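Local coordinates for protein beta-porphyranase A (Bacteroides plebeius, PDB 4AW7) that cleaves the sulfated red-seaweed polysaccharide porphyran at its beta-1,4 linkages between D-galactose and L-galactose-6-sulfate, releasing mostly disaccharides, at residues Trp208-Ala221 against Asp252-His264. Sequence-based numbering, arbitrary orientation. Where two conformers were deposited one is given.
Sequences WNTRMKMFIDRAGA and DMVEAYSYIKFGH
Trp208, on the short helix 206-210, meets Met253 with a face of its indole and Tyr257 with an edge, where neighbouring outer helices of the catalytic (beta/alpha)8-type barrel pack side by side; helix 212-219 carries the packing on against 252-262, the two axes coming within 10.9 Å and crossing at -33°, both helices touching strand 225-233. A chi1 of 166° swings the indole away from its own backbone N and toward the second helix. Met253 CE sits above its five-membered ring, 3.5 Å from the centroid, and SD lies over the six-membered ring, a Met-aromatic contact. The indole edge meets the face of Tyr257 in an offset edge-to-face pair, planes at 88°, while NE1 donates a hydrogen bond to Tyr481 OH of strand 469-484, in a five-stranded sheet beside the barrel. A leucine in place of Trp208 would probably leave the methionine thioether without its aromatic platform and Tyr481 without its indole donor. Met212 CE then touches Val254 CG2 at 4.2 Å. Lys213 covers the other indole face with CB and passes across the Tyr257 ring, its CE 3.4 Å from Tyr257 OH. Ile216 is a knob among Tyr257, Ser258, Lys261 and Phe262, its CG2 meeting both Tyr257 CD2 and Phe262 CE2; Tyr257 in turn is a knob among Trp208, Lys213, Ile216 and Asp217. Alongside these apolar contacts, at the more exposed margin, Lys213, Asp217 and Lys261 form a salt-bridge network, and three groups grip the Asp217 carboxylate. Its OD2 takes Lys213 NZ at 2.8 Å on the syn lone pair; OD1 receives Tyr257 OH at 2.5 Å, also syn, and Lys261 NZ from above the carboxylate plane. One water accepts from Lys261 NZ and donates to Asp217 O at 2.7 Å. Lys266 makes a cation-pi contact with the Phe262 ring, and the Gly220 backbone lies close against that ring, Gly220 C to Phe262 CZ 3.7 Å.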
loop_
_atom_site.group_PDB
_atom_site.type_symbol
_atom_site.label_atom_id
_atom_site.label_comp_id
_atom_site.label_asym_id
_atom_site.label_seq_id
_atom_site.Cartn_x
_atom_site.Cartn_y
_atom_site.Cartn_z
ATOM N N TRP A 208 15.823 -3.818 -9.556
ATOM C CA TRP A 208 15.168 -2.559 -9.841
ATOM C C TRP A 208 15.354 -2.210 -11.331
ATOM O O TRP A 208 14.402 -1.930 -12.037
ATOM C CB TRP A 208 15.761 -1.420 -9.003
ATOM C CG TRP A 208 15.355 -0.059 -9.484
ATOM C CD1 TRP A 208 16.126 0.796 -10.188
ATOM C CD2 TRP A 208 14.093 0.595 -9.307
ATOM N NE1 TRP A 208 15.435 1.929 -10.481
ATOM C CE2 TRP A 208 14.174 1.830 -9.956
ATOM C CE3 TRP A 208 12.898 0.248 -8.657
ATOM C CZ2 TRP A 208 13.111 2.722 -9.993
ATOM C CZ3 TRP A 208 11.858 1.142 -8.673
ATOM C CH2 TRP A 208 11.960 2.359 -9.365
ATOM N N ASN A 209 16.611 -2.217 -11.812
ATOM C CA ASN A 209 16.873 -1.751 -13.149
ATOM C C ASN A 209 16.151 -2.539 -14.212
ATOM O O ASN A 209 15.663 -1.953 -15.201
ATOM C CB ASN A 209 18.375 -1.784 -13.475
ATOM C CG ASN A 209 19.176 -0.722 -12.775
ATOM O OD1 ASN A 209 18.652 0.307 -12.367
ATOM N ND2 ASN A 209 20.490 -0.961 -12.649
ATOM N N THR A 210 16.016 -3.843 -14.012
ATOM C CA THR A 210 15.509 -4.720 -15.052
ATOM C C THR A 210 14.039 -5.114 -14.892
ATOM O O THR A 210 13.460 -5.693 -15.800
ATOM C CB THR A 210 16.396 -5.986 -15.156
ATOM O OG1 THR A 210 16.407 -6.672 -13.894
ATOM C CG2 THR A 210 17.812 -5.637 -15.587
ATOM N N ARG A 211 13.431 -4.753 -13.742
ATOM C CA ARG A 211 12.024 -5.021 -13.496
ATOM C C ARG A 211 11.282 -3.686 -13.429
ATOM O O ARG A 211 10.814 -3.212 -14.446
ATOM C CB ARG A 211 11.835 -5.942 -12.268
ATOM C CG ARG A 211 11.996 -7.426 -12.546
ATOM C CD ARG A 211 13.407 -7.864 -12.853
ATOM N NE ARG A 211 13.497 -9.322 -12.874
ATOM C CZ ARG A 211 14.588 -10.001 -13.182
ATOM N NH1 ARG A 211 15.679 -9.386 -13.568
ATOM N NH2 ARG A 211 14.588 -11.308 -13.066
ATOM N N MET A 212 11.181 -3.061 -12.254
ATOM C CA MET A 212 10.341 -1.879 -12.142
ATOM C C MET A 212 10.862 -0.685 -12.917
ATOM O O MET A 212 10.059 0.040 -13.491
ATOM C CB MET A 212 10.071 -1.535 -10.668
ATOM C CG MET A 212 9.235 -0.303 -10.446
ATOM S SD MET A 212 7.541 -0.336 -11.118
ATOM C CE MET A 212 6.622 -1.158 -9.775
ATOM N N LYS A 213 12.162 -0.432 -12.937
ATOM C CA LYS A 213 12.660 0.692 -13.757
ATOM C C LYS A 213 12.308 0.481 -15.209
ATOM O O LYS A 213 11.833 1.407 -15.888
ATOM C CB LYS A 213 14.157 0.862 -13.613
ATOM C CG LYS A 213 14.644 2.133 -14.246
ATOM C CD LYS A 213 16.181 2.287 -14.216
ATOM C CE LYS A 213 16.666 3.459 -15.031
ATOM N NZ LYS A 213 16.560 3.146 -16.462
ATOM N N MET A 214 12.526 -0.750 -15.691
ATOM C CA MET A 214 12.221 -1.069 -17.070
ATOM C C MET A 214 10.736 -0.882 -17.357
ATOM O O MET A 214 10.365 -0.316 -18.389
ATOM C CB MET A 214 12.694 -2.488 -17.380
ATOM C CG MET A 214 12.487 -2.930 -18.841
ATOM S SD MET A 214 10.893 -3.645 -19.194
ATOM C CE MET A 214 11.139 -5.303 -18.504
ATOM N N PHE A 215 9.873 -1.295 -16.423
ATOM C CA PHE A 215 8.442 -1.077 -16.579
ATOM C C PHE A 215 8.090 0.389 -16.677
ATOM O O PHE A 215 7.337 0.813 -17.581
ATOM C CB PHE A 215 7.667 -1.743 -15.429
ATOM C CG PHE A 215 6.195 -1.632 -15.587
ATOM C CD1 PHE A 215 5.522 -2.453 -16.464
ATOM C CD2 PHE A 215 5.457 -0.666 -14.888
ATOM C CE1 PHE A 215 4.167 -2.306 -16.684
ATOM C CE2 PHE A 215 4.100 -0.529 -15.107
ATOM C CZ PHE A 215 3.457 -1.349 -16.015
ATOM N N ILE A 216 8.619 1.186 -15.756
ATOM C CA ILE A 216 8.363 2.607 -15.777
ATOM C C ILE A 216 8.855 3.234 -17.083
ATOM O O ILE A 216 8.160 4.055 -17.688
ATOM C CB ILE A 216 8.934 3.310 -14.532
ATOM C CG1 ILE A 216 8.192 2.819 -13.272
ATOM C CG2 ILE A 216 8.828 4.824 -14.655
ATOM C CD1 ILE A 216 8.808 3.261 -11.955
ATOM N N ASP A 217 10.036 2.838 -17.540
ATOM C CA ASP A 217 10.595 3.402 -18.776
ATOM C C ASP A 217 9.800 3.010 -20.013
ATOM O O ASP A 217 9.578 3.821 -20.899
ATOM C CB ASP A 217 12.052 2.934 -18.931
ATOM C CG ASP A 217 12.993 3.585 -17.960
ATOM O OD1 ASP A 217 12.681 4.688 -17.419
ATOM O OD2 ASP A 217 14.097 3.020 -17.765
ATOM N N ARG A 218 9.380 1.766 -20.104
ATOM C CA ARG A 218 8.865 1.190 -21.333
ATOM C C ARG A 218 7.332 1.219 -21.422
ATOM O O ARG A 218 6.778 1.340 -22.499
ATOM C CB ARG A 218 9.398 -0.239 -21.487
ATOM C CG ARG A 218 9.120 -0.982 -22.761
ATOM C CD ARG A 218 10.063 -2.186 -22.847
ATOM N NE ARG A 218 9.788 -2.977 -24.030
ATOM C CZ ARG A 218 10.718 -3.580 -24.761
ATOM N NH1 ARG A 218 12.003 -3.494 -24.432
ATOM N NH2 ARG A 218 10.354 -4.292 -25.819
ATOM N N ALA A 219 6.628 1.107 -20.303
ATOM C CA ALA A 219 5.173 1.233 -20.232
ATOM C C ALA A 219 4.660 2.405 -19.399
ATOM O O ALA A 219 3.470 2.730 -19.499
ATOM C CB ALA A 219 4.555 -0.071 -19.699
ATOM N N GLY A 220 5.511 3.040 -18.599
ATOM C CA GLY A 220 5.015 3.996 -17.629
ATOM C C GLY A 220 4.307 5.195 -18.173
ATOM O O GLY A 220 3.398 5.690 -17.541
ATOM N N ALA A 221 4.686 5.653 -19.358
ATOM C CA ALA A 221 4.000 6.778 -19.971
ATOM C C ALA A 221 2.517 6.494 -20.213
ATOM O O ALA A 221 1.729 7.417 -20.285
ATOM C CB ALA A 221 4.672 7.164 -21.298
ATOM N N ASP A 252 8.717 4.474 -1.800
ATOM C CA ASP A 252 9.457 5.698 -2.064
ATOM C C ASP A 252 10.278 5.609 -3.347
ATOM O O ASP A 252 10.401 6.608 -4.050
ATOM C CB ASP A 252 10.395 6.051 -0.905
ATOM C CG ASP A 252 9.728 6.761 0.249
ATOM O OD1 ASP A 252 8.478 6.767 0.348
ATOM O OD2 ASP A 252 10.465 7.369 1.084
ATOM N N MET A 253 10.829 4.440 -3.671
ATOM C CA MET A 253 11.646 4.366 -4.888
ATOM C C MET A 253 10.829 4.570 -6.144
ATOM O O MET A 253 11.262 5.209 -7.100
ATOM C CB MET A 253 12.430 3.082 -4.973
ATOM C CG MET A 253 13.600 3.157 -5.939
ATOM S SD MET A 253 14.737 1.752 -5.710
ATOM C CE MET A 253 16.103 2.302 -6.764
ATOM N N VAL A 254 9.638 3.963 -6.145
ATOM C CA VAL A 254 8.698 4.141 -7.283
ATOM C C VAL A 254 8.372 5.628 -7.459
ATOM O O VAL A 254 8.420 6.152 -8.563
ATOM C CB VAL A 254 7.456 3.259 -7.135
ATOM C CG1 VAL A 254 6.433 3.541 -8.216
ATOM C CG2 VAL A 254 7.835 1.793 -7.093
ATOM N N GLU A 255 8.020 6.291 -6.359
ATOM C CA GLU A 255 7.699 7.723 -6.426
ATOM C C GLU A 255 8.896 8.541 -6.901
ATOM O O GLU A 255 8.762 9.443 -7.742
ATOM C CB GLU A 255 7.252 8.223 -5.044
ATOM C CG GLU A 255 5.939 7.662 -4.565
ATOM C CD GLU A 255 5.524 8.154 -3.168
ATOM O OE1 GLU A 255 6.187 9.065 -2.620
ATOM O OE2 GLU A 255 4.486 7.700 -2.589
ATOM N N ALA A 256 10.063 8.263 -6.317
ATOM C CA ALA A 256 11.263 9.037 -6.617
ATOM C C ALA A 256 11.642 8.917 -8.084
ATOM O O ALA A 256 11.984 9.939 -8.715
ATOM C CB ALA A 256 12.400 8.564 -5.715
ATOM N N TYR A 257 11.556 7.718 -8.667
ATOM C CA TYR A 257 11.879 7.581 -10.085
ATOM C C TYR A 257 10.797 8.160 -10.974
ATOM O O TYR A 257 11.105 8.786 -11.995
ATOM C CB TYR A 257 12.206 6.144 -10.439
ATOM C CG TYR A 257 12.758 6.001 -11.830
ATOM C CD1 TYR A 257 13.936 6.628 -12.179
ATOM C CD2 TYR A 257 12.088 5.266 -12.794
ATOM C CE1 TYR A 257 14.435 6.541 -13.465
ATOM C CE2 TYR A 257 12.572 5.144 -14.089
ATOM C CZ TYR A 257 13.737 5.807 -14.427
ATOM O OH TYR A 257 14.272 5.702 -15.718
ATOM N N SER A 258 9.538 8.006 -10.584
ATOM C CA SER A 258 8.470 8.619 -11.343
ATOM C C SER A 258 8.638 10.138 -11.418
ATOM O O SER A 258 8.448 10.713 -12.470
ATOM C CB SER A 258 7.113 8.276 -10.758
ATOM O OG SER A 258 6.875 6.890 -10.805
ATOM N N TYR A 259 9.026 10.765 -10.320
ATOM C CA TYR A 259 9.291 12.192 -10.343
ATOM C C TYR A 259 10.371 12.548 -11.364
ATOM O O TYR A 259 10.241 13.521 -12.125
ATOM C CB TYR A 259 9.726 12.624 -8.962
ATOM C CG TYR A 259 10.067 14.090 -8.884
ATOM C CD1 TYR A 259 9.071 15.021 -8.798
ATOM C CD2 TYR A 259 11.393 14.536 -8.897
ATOM C CE1 TYR A 259 9.361 16.394 -8.702
ATOM C CE2 TYR A 259 11.710 15.888 -8.806
ATOM C CZ TYR A 259 10.680 16.814 -8.711
ATOM O OH TYR A 259 10.988 18.142 -8.573
ATOM N N ILE A 260 11.454 11.801 -11.352
ATOM C CA ILE A 260 12.539 12.033 -12.307
ATOM C C ILE A 260 12.093 11.825 -13.747
ATOM O O ILE A 260 12.416 12.625 -14.638
ATOM C CB ILE A 260 13.756 11.139 -11.938
ATOM C CG1 ILE A 260 14.382 11.652 -10.653
ATOM C CG2 ILE A 260 14.802 11.056 -13.080
ATOM C CD1 ILE A 260 15.420 10.675 -10.079
ATOM N N LYS A 261 11.315 10.779 -13.995
ATOM C CA LYS A 261 10.930 10.420 -15.349
ATOM C C LYS A 261 9.856 11.353 -15.926
ATOM O O LYS A 261 9.885 11.703 -17.119
ATOM C CB LYS A 261 10.384 9.000 -15.368
ATOM C CG LYS A 261 10.256 8.421 -16.711
ATOM C CD LYS A 261 11.603 8.092 -17.332
ATOM C CE LYS A 261 11.361 7.388 -18.634
ATOM N NZ LYS A 261 12.607 7.125 -19.293
ATOM N N PHE A 262 8.862 11.690 -15.112
ATOM C CA PHE A 262 7.650 12.358 -15.570
ATOM C C PHE A 262 7.549 13.807 -15.111
ATOM O O PHE A 262 6.692 14.548 -15.615
ATOM C CB PHE A 262 6.387 11.606 -15.127
ATOM C CG PHE A 262 6.390 10.162 -15.484
ATOM C CD1 PHE A 262 6.320 9.773 -16.803
ATOM C CD2 PHE A 262 6.438 9.177 -14.513
ATOM C CE1 PHE A 262 6.341 8.460 -17.172
ATOM C CE2 PHE A 262 6.449 7.844 -14.885
ATOM C CZ PHE A 262 6.413 7.485 -16.214
ATOM N N GLY A 263 8.368 14.196 -14.132
ATOM C CA GLY A 263 8.275 15.514 -13.522
ATOM C C GLY A 263 7.314 15.592 -12.366
ATOM O O GLY A 263 7.185 16.638 -11.741
ATOM N N HIS A 264 6.625 14.479 -12.065
ATOM C CA HIS A 264 5.651 14.376 -10.989
ATOM C C HIS A 264 5.526 12.882 -10.643
ATOM O O HIS A 264 5.766 12.033 -11.473
ATOM C CB HIS A 264 4.289 14.968 -11.401
ATOM C CG HIS A 264 3.778 14.444 -12.695
ATOM N ND1 HIS A 264 2.924 13.367 -12.803
ATOM C CD2 HIS A 264 3.991 14.883 -13.959
ATOM C CE1 HIS A 264 2.639 13.160 -14.084
ATOM N NE2 HIS A 264 3.292 14.055 -14.804
HETATM O O HOH W 1 11.129 5.972 -21.455
#